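Side-chain contacts in uncharacterized protein (Cricetid herpesvirus 2, PDB 4ZKQ), which binds chemokines and probably acts as a viral decoy receptor that keeps them from the host receptors they would otherwise engage: residues A[105-110]-A[117-122]; A[121-126]-A[132-137]. All blocks are in the same frame, centred on the assembly; numbering follows the deposited sequence.

Interaction 1: A[105-110]-A[117-122]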
loop_
_atom_site.group_PDB
_atom_site.type_symbol
_atom_site.label_atom_id
_atom_site.label_comp_id
_atom_site.label_asym_id
_atom_site.label_seq_id
_atom_site.Cartn_x
_atom_site.Cartn_y
_atom_site.Cartn_z
ATOM N N SER A 105 -16.211 -2.488 -23.255
ATOM C CA SER A 105 -14.995 -2.542 -24.060
ATOM C C SER A 105 -14.311 -1.189 -24.193
ATOM O O SER A 105 -13.179 -1.109 -24.664
ATOM C CB SER A 105 -15.315 -3.088 -25.452
ATOM O OG SER A 105 -15.825 -4.405 -25.363
ATOM N N ASP A 106 -14.996 -0.125 -23.790
ATOM C CA ASP A 106 -14.404 1.208 -23.810
ATOM C C ASP A 106 -13.490 1.459 -22.611
ATOM O O ASP A 106 -12.734 2.430 -22.592
ATOM C CB ASP A 106 -15.502 2.271 -23.842
ATOM C CG ASP A 106 -16.238 2.311 -25.166
ATOM O OD1 ASP A 106 -15.576 2.192 -26.220
ATOM O OD2 ASP A 106 -17.476 2.456 -25.150
ATOM N N LEU A 107 -13.582 0.595 -21.602
ATOM C CA LEU A 107 -12.735 0.704 -20.416
ATOM C C LEU A 107 -11.428 -0.043 -20.610
ATOM O O LEU A 107 -11.432 -1.217 -20.975
ATOM C CB LEU A 107 -13.460 0.146 -19.187
ATOM C CG LEU A 107 -12.642 -0.020 -17.902
ATOM C CD1 LEU A 107 -12.257 1.334 -17.313
ATOM C CD2 LEU A 107 -13.416 -0.861 -16.890
ATOM N N THR A 108 -10.310 0.628 -20.350
ATOM C CA THR A 108 -9.031 -0.058 -20.275
ATOM C C THR A 108 -8.308 0.284 -18.976
ATOM O O THR A 108 -8.571 1.311 -18.345
ATOM C CB THR A 108 -8.128 0.288 -21.468
ATOM O OG1 THR A 108 -7.835 1.689 -21.457
ATOM C CG2 THR A 108 -8.810 -0.095 -22.791
ATOM N N VAL A 109 -7.397 -0.595 -18.579
ATOM C CA VAL A 109 -6.584 -0.363 -17.403
ATOM C C VAL A 109 -5.186 -0.860 -17.667
ATOM O O VAL A 109 -4.980 -1.735 -18.506
ATOM C CB VAL A 109 -7.146 -1.073 -16.144
ATOM C CG1 VAL A 109 -8.597 -0.723 -15.929
ATOM C CG2 VAL A 109 -6.989 -2.587 -16.242
ATOM N N PHE A 110 -4.221 -0.293 -16.960
ATOM C CA PHE A 110 -2.890 -0.865 -16.948
ATOM C C PHE A 110 -2.242 -0.661 -15.593
ATOM O O PHE A 110 -2.724 0.092 -14.748
ATOM C CB PHE A 110 -2.014 -0.279 -18.067
ATOM C CG PHE A 110 -1.897 1.223 -18.060
ATOM C CD1 PHE A 110 -2.872 2.010 -18.647
ATOM C CD2 PHE A 110 -0.790 1.842 -17.512
ATOM C CE1 PHE A 110 -2.757 3.387 -18.661
ATOM C CE2 PHE A 110 -0.669 3.223 -17.523
ATOM C CZ PHE A 110 -1.652 3.993 -18.101
ATOM N N HIS A 117 -5.225 -2.705 -21.450
ATOM C CA HIS A 117 -6.122 -3.732 -21.955
ATOM C C HIS A 117 -7.518 -3.513 -21.405
ATOM O O HIS A 117 -7.688 -2.856 -20.386
ATOM C CB HIS A 117 -5.630 -5.120 -21.539
ATOM C CG HIS A 117 -5.807 -5.394 -20.079
ATOM N ND1 HIS A 117 -5.004 -4.832 -19.111
ATOM C CD2 HIS A 117 -6.720 -6.149 -19.412
ATOM C CE1 HIS A 117 -5.402 -5.236 -17.916
ATOM N NE2 HIS A 117 -6.437 -6.039 -18.076
ATOM N N VAL A 118 -8.510 -4.081 -22.074
ATOM C CA VAL A 118 -9.859 -4.150 -21.529
ATOM C C VAL A 118 -9.877 -5.206 -20.424
ATOM O O VAL A 118 -9.623 -6.379 -20.704
ATOM C CB VAL A 118 -10.890 -4.513 -22.612
ATOM C CG1 VAL A 118 -12.279 -4.666 -22.016
ATOM C CG2 VAL A 118 -10.895 -3.468 -23.714
ATOM N N PRO A 119 -10.186 -4.805 -19.173
ATOM C CA PRO A 119 -10.119 -5.774 -18.073
ATOM C C PRO A 119 -11.127 -6.888 -18.250
ATOM O O PRO A 119 -12.075 -6.751 -19.024
ATOM C CB PRO A 119 -10.439 -4.935 -16.829
ATOM C CG PRO A 119 -11.235 -3.785 -17.336
ATOM C CD PRO A 119 -10.701 -3.498 -18.719
ATOM N N GLN A 120 -10.912 -7.990 -17.549
ATOM C CA GLN A 120 -11.822 -9.116 -17.611
ATOM C C GLN A 120 -13.079 -8.790 -16.813
ATOM O O GLN A 120 -12.987 -8.316 -15.682
ATOM C CB GLN A 120 -11.143 -10.362 -17.069
ATOM C CG GLN A 120 -11.970 -11.609 -17.187
ATOM C CD GLN A 120 -11.184 -12.844 -16.833
ATOM O OE1 GLN A 120 -9.951 -12.821 -16.778
ATOM N NE2 GLN A 120 -11.889 -13.932 -16.579
ATOM N N PHE A 121 -14.245 -9.018 -17.415
ATOM C CA PHE A 121 -15.522 -8.748 -16.754
ATOM C C PHE A 121 -16.183 -10.029 -16.275
ATOM O O PHE A 121 -16.065 -11.076 -16.909
ATOM C CB PHE A 121 -16.481 -8.010 -17.692
ATOM C CG PHE A 121 -16.240 -6.529 -17.768
ATOM C CD1 PHE A 121 -15.177 -6.024 -18.488
ATOM C CD2 PHE A 121 -17.086 -5.642 -17.123
ATOM C CE1 PHE A 121 -14.954 -4.667 -18.563
ATOM C CE2 PHE A 121 -16.869 -4.284 -17.193
ATOM C CZ PHE A 121 -15.800 -3.795 -17.916
ATOM N N VAL A 122 -16.875 -9.930 -15.143
ATOM C CA VAL A 122 -17.655 -11.033 -14.603
ATOM C C VAL A 122 -18.954 -10.499 -14.026
ATOM O O VAL A 122 -19.077 -9.305 -13.751
ATOM C CB VAL A 122 -16.907 -11.803 -13.497
ATOM C CG1 VAL A 122 -15.732 -12.568 -14.075
ATOM C CG2 VAL A 122 -16.446 -10.853 -12.389
#
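Val109 and His117 form an antiparallel hydrogen-bonded pair. Val109 N donates to His117 O over 2.9 Å, and His117 N returns a bond of 3.1 Å to Val109 O. His117 O also takes a short CA-H...O contact from Thr108. With CG between the backbone N and the carbonyl carbon (chi1 72°), the imidazole of His117 is turned back over the pair, its CE1 3.5 Å from Val109 CG2. Its ND1 is hydrogen-bonded to Glu115 O, which restrains the ring's rotation. Next along, Leu107 O lies 3.4 Å from Val118 CA and 3.3 Å from Pro119 CD; this carbonyl is buried by the contact and finds no hydrogen-bond partner. The Pro119 and Leu107 side chains cross at about a right angle, with Pro119 CG 3.7 Å from Leu107 CD2, and the same leucine methyl reaches Phe121 CZ. At the outer end Val118 CG2 rests on Ser105 O. Leu107 and Pro119 both continue onto Phe136 of strand 132-143, and Leu107 also touches Trp94 of strand 85-94, while Thr108 and Phe110 bond through their backbones to strand 147-152: the contact joins the edge strands of two neighbouring sheets.

Interaction 2: A[121-126]-A[132-137]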
loop_
_atom_site.group_PDB
_atom_site.type_symbol
_atom_site.label_atom_id
_atom_site.label_comp_id
_atom_site.label_asym_id
_atom_site.label_seq_id
_atom_site.Cartn_x
_atom_site.Cartn_y
_atom_site.Cartn_z
ATOM N N PHE A 121 -14.245 -9.018 -17.415
ATOM C CA PHE A 121 -15.522 -8.748 -16.754
ATOM C C PHE A 121 -16.183 -10.029 -16.275
ATOM O O PHE A 121 -16.065 -11.076 -16.909
ATOM C CB PHE A 121 -16.481 -8.010 -17.692
ATOM C CG PHE A 121 -16.240 -6.529 -17.768
ATOM C CD1 PHE A 121 -15.177 -6.024 -18.488
ATOM C CD2 PHE A 121 -17.086 -5.642 -17.123
ATOM C CE1 PHE A 121 -14.954 -4.667 -18.563
ATOM C CE2 PHE A 121 -16.869 -4.284 -17.193
ATOM C CZ PHE A 121 -15.800 -3.795 -17.916
ATOM N N VAL A 122 -16.875 -9.930 -15.143
ATOM C CA VAL A 122 -17.655 -11.033 -14.603
ATOM C C VAL A 122 -18.954 -10.499 -14.026
ATOM O O VAL A 122 -19.077 -9.305 -13.751
ATOM C CB VAL A 122 -16.907 -11.803 -13.497
ATOM C CG1 VAL A 122 -15.732 -12.568 -14.075
ATOM C CG2 VAL A 122 -16.446 -10.853 -12.389
ATOM N N THR A 123 -19.921 -11.390 -13.857
ATOM C CA THR A 123 -21.122 -11.083 -13.104
ATOM C C THR A 123 -21.111 -11.957 -11.867
ATOM O O THR A 123 -20.838 -13.156 -11.956
ATOM C CB THR A 123 -22.402 -11.325 -13.926
ATOM O OG1 THR A 123 -22.354 -10.533 -15.117
ATOM C CG2 THR A 123 -23.641 -10.953 -13.118
ATOM N N VAL A 124 -21.377 -11.354 -10.713
ATOM C CA VAL A 124 -21.463 -12.099 -9.461
ATOM C C VAL A 124 -22.763 -11.747 -8.747
ATOM O O VAL A 124 -23.350 -10.695 -8.997
ATOM C CB VAL A 124 -20.270 -11.803 -8.520
ATOM C CG1 VAL A 124 -18.951 -12.230 -9.161
ATOM C CG2 VAL A 124 -20.235 -10.330 -8.144
ATOM N N GLN A 125 -23.201 -12.637 -7.861
ATOM C CA GLN A 125 -24.372 -12.391 -7.028
ATOM C C GLN A 125 -23.951 -11.927 -5.646
ATOM O O GLN A 125 -23.153 -12.588 -4.987
ATOM C CB GLN A 125 -25.224 -13.652 -6.903
ATOM C CG GLN A 125 -26.453 -13.456 -6.028
ATOM C CD GLN A 125 -27.505 -14.522 -6.242
ATOM O OE1 GLN A 125 -27.203 -15.715 -6.274
ATOM N NE2 GLN A 125 -28.752 -14.094 -6.405
ATOM N N GLN A 126 -24.497 -10.797 -5.208
ATOM C CA GLN A 126 -24.174 -10.249 -3.894
ATOM C C GLN A 126 -25.088 -10.879 -2.837
ATOM O O GLN A 126 -26.269 -10.548 -2.778
ATOM C CB GLN A 126 -24.319 -8.723 -3.896
ATOM C CG GLN A 126 -23.749 -8.054 -2.658
ATOM C CD GLN A 126 -23.723 -6.543 -2.768
ATOM O OE1 GLN A 126 -22.674 -5.915 -2.625
ATOM N NE2 GLN A 126 -24.881 -5.950 -3.019
ATOM N N MET A 132 -27.529 -8.745 -8.502
ATOM C CA MET A 132 -26.456 -9.043 -9.442
ATOM C C MET A 132 -25.520 -7.846 -9.543
ATOM O O MET A 132 -25.947 -6.704 -9.372
ATOM C CB MET A 132 -27.016 -9.389 -10.823
ATOM C CG MET A 132 -27.855 -10.656 -10.865
ATOM S SD MET A 132 -26.925 -12.124 -10.392
ATOM C CE MET A 132 -27.788 -12.579 -8.903
ATOM N N GLN A 133 -24.246 -8.110 -9.814
ATOM C CA GLN A 133 -23.261 -7.047 -9.975
ATOM C C GLN A 133 -22.304 -7.350 -11.112
ATOM O O GLN A 133 -21.839 -8.476 -11.264
ATOM C CB GLN A 133 -22.471 -6.844 -8.686
ATOM C CG GLN A 133 -23.322 -6.452 -7.494
ATOM C CD GLN A 133 -22.486 -6.137 -6.272
ATOM O OE1 GLN A 133 -21.462 -6.776 -6.029
ATOM N NE2 GLN A 133 -22.912 -5.142 -5.501
ATOM N N ARG A 134 -22.026 -6.327 -11.908
ATOM C CA ARG A 134 -21.046 -6.415 -12.974
ATOM C C ARG A 134 -19.712 -5.862 -12.472
ATOM O O ARG A 134 -19.621 -4.689 -12.100
ATOM C CB ARG A 134 -21.533 -5.640 -14.197
ATOM C CG ARG A 134 -20.783 -5.935 -15.475
ATOM C CD ARG A 134 -21.089 -7.335 -15.994
ATOM N NE ARG A 134 -20.504 -7.539 -17.314
ATOM C CZ ARG A 134 -20.169 -8.718 -17.829
ATOM N NH1 ARG A 134 -20.354 -9.835 -17.138
ATOM N NH2 ARG A 134 -19.646 -8.773 -19.044
ATOM N N LEU A 135 -18.689 -6.713 -12.450
ATOM C CA LEU A 135 -17.362 -6.317 -11.985
ATOM C C LEU A 135 -16.313 -6.484 -13.073
ATOM O O LEU A 135 -16.441 -7.356 -13.932
ATOM C CB LEU A 135 -16.945 -7.148 -10.774
ATOM C CG LEU A 135 -17.872 -7.151 -9.560
ATOM C CD1 LEU A 135 -17.335 -8.092 -8.499
ATOM C CD2 LEU A 135 -18.039 -5.756 -9.000
ATOM N N PHE A 136 -15.269 -5.659 -13.022
ATOM C CA PHE A 136 -14.094 -5.876 -13.859
ATOM C C PHE A 136 -12.867 -6.050 -12.965
ATOM O O PHE A 136 -12.831 -5.535 -11.849
ATOM C CB PHE A 136 -13.890 -4.725 -14.855
ATOM C CG PHE A 136 -13.652 -3.374 -14.219
ATOM C CD1 PHE A 136 -12.371 -2.960 -13.887
ATOM C CD2 PHE A 136 -14.708 -2.501 -14.004
ATOM C CE1 PHE A 136 -12.153 -1.713 -13.323
ATOM C CE2 PHE A 136 -14.500 -1.258 -13.433
ATOM C CZ PHE A 136 -13.221 -0.860 -13.100
ATOM N N PHE A 137 -11.875 -6.794 -13.439
ATOM C CA PHE A 137 -10.658 -6.969 -12.653
ATOM C C PHE A 137 -9.394 -7.160 -13.478
ATOM O O PHE A 137 -9.442 -7.479 -14.671
ATOM C CB PHE A 137 -10.824 -8.153 -11.687
ATOM C CG PHE A 137 -10.900 -9.495 -12.367
ATOM C CD1 PHE A 137 -12.118 -10.010 -12.773
ATOM C CD2 PHE A 137 -9.754 -10.251 -12.576
ATOM C CE1 PHE A 137 -12.193 -11.251 -13.392
ATOM C CE2 PHE A 137 -9.825 -11.497 -13.196
ATOM C CZ PHE A 137 -11.050 -11.989 -13.601
#
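Arg134 reaches across its strand partner, Thr123, and is easily followed outward. Its CB leaves the strand on the face shared with Phe121 and Thr123. CG lies 4.1 Å from Phe121 CD2; the chain then bends at chi2 (70°), bringing CD to 3.5 Å from Thr123 OG1. NE approaches the Phe121 ring obliquely and makes a salt bridge to Glu104 OE2. From CZ the two branches part. Arg134 NH1 donates to Thr123 OG1 over 2.9 Å, the hydroxyl oxygen lying 22° out of the guanidinium plane. Arg134 NH2 comes to 3.5 Å from Phe121 CB, which sits over one face of the group. With Glu104 and Thr123 both holding it, and NH2 also hydrogen-bonded outside the two segments, the guanidinium has little freedom to turn.

Beneath these side chains the backbones form a beta hairpin, strands 117-125 and 132-143, with Val122-Leu135 and Val124-Gln133 as the hydrogen-bonded pairs. Strand 117-125 is the outermost in its sheet within this chain, and 132-143 passes on to strand 85-94.

Phe136 CB stands over the centre of the Phe121 ring, 3.7 Å from its centroid, a CH-pi contact; the two rings themselves meet obliquely. On the sheet face that carries Val122, Val124, Gln133 and Leu135, the Val124 and Leu135 side chains cross at about a right angle, Val124 CG2 to Leu135 CD1 3.7 Å, and Val122 CG1 comes in the plane of the Phe137 ring, at its edge. Toward the turn, Met132 folds back through chi2 and chi3 to bring CE across the extended Gln125 chain at an oblique angle; Gln125 NE2 bonds to Gly130 O, while the amides of Gln126 and Gln133 meet with their planes 55° apart, Gln126 NE2 being held by Asp129 OD1.

In the fold
The two contacts follow one another along strand 117-125: interaction 1 pairs its beginning with strand 108-111, interaction 2 its far half with strand 132-143, and Phe121 and Val122 belong to both. Their centres are 13 Å apart. Between them, Gln120 O and Phe137 N are 2.9 Å apart, a probable hydrogen bond that carries the hairpin ladder back toward interaction 1. Phe136 packs between them, its CD2 lying 3.6 Å from Leu107 CD2 and its CD1 3.7 Å from Pro119 CG. The side chain of Thr108 in interaction 1 is about 9 Å from a bound N-acetylglucosamine, too far for contact.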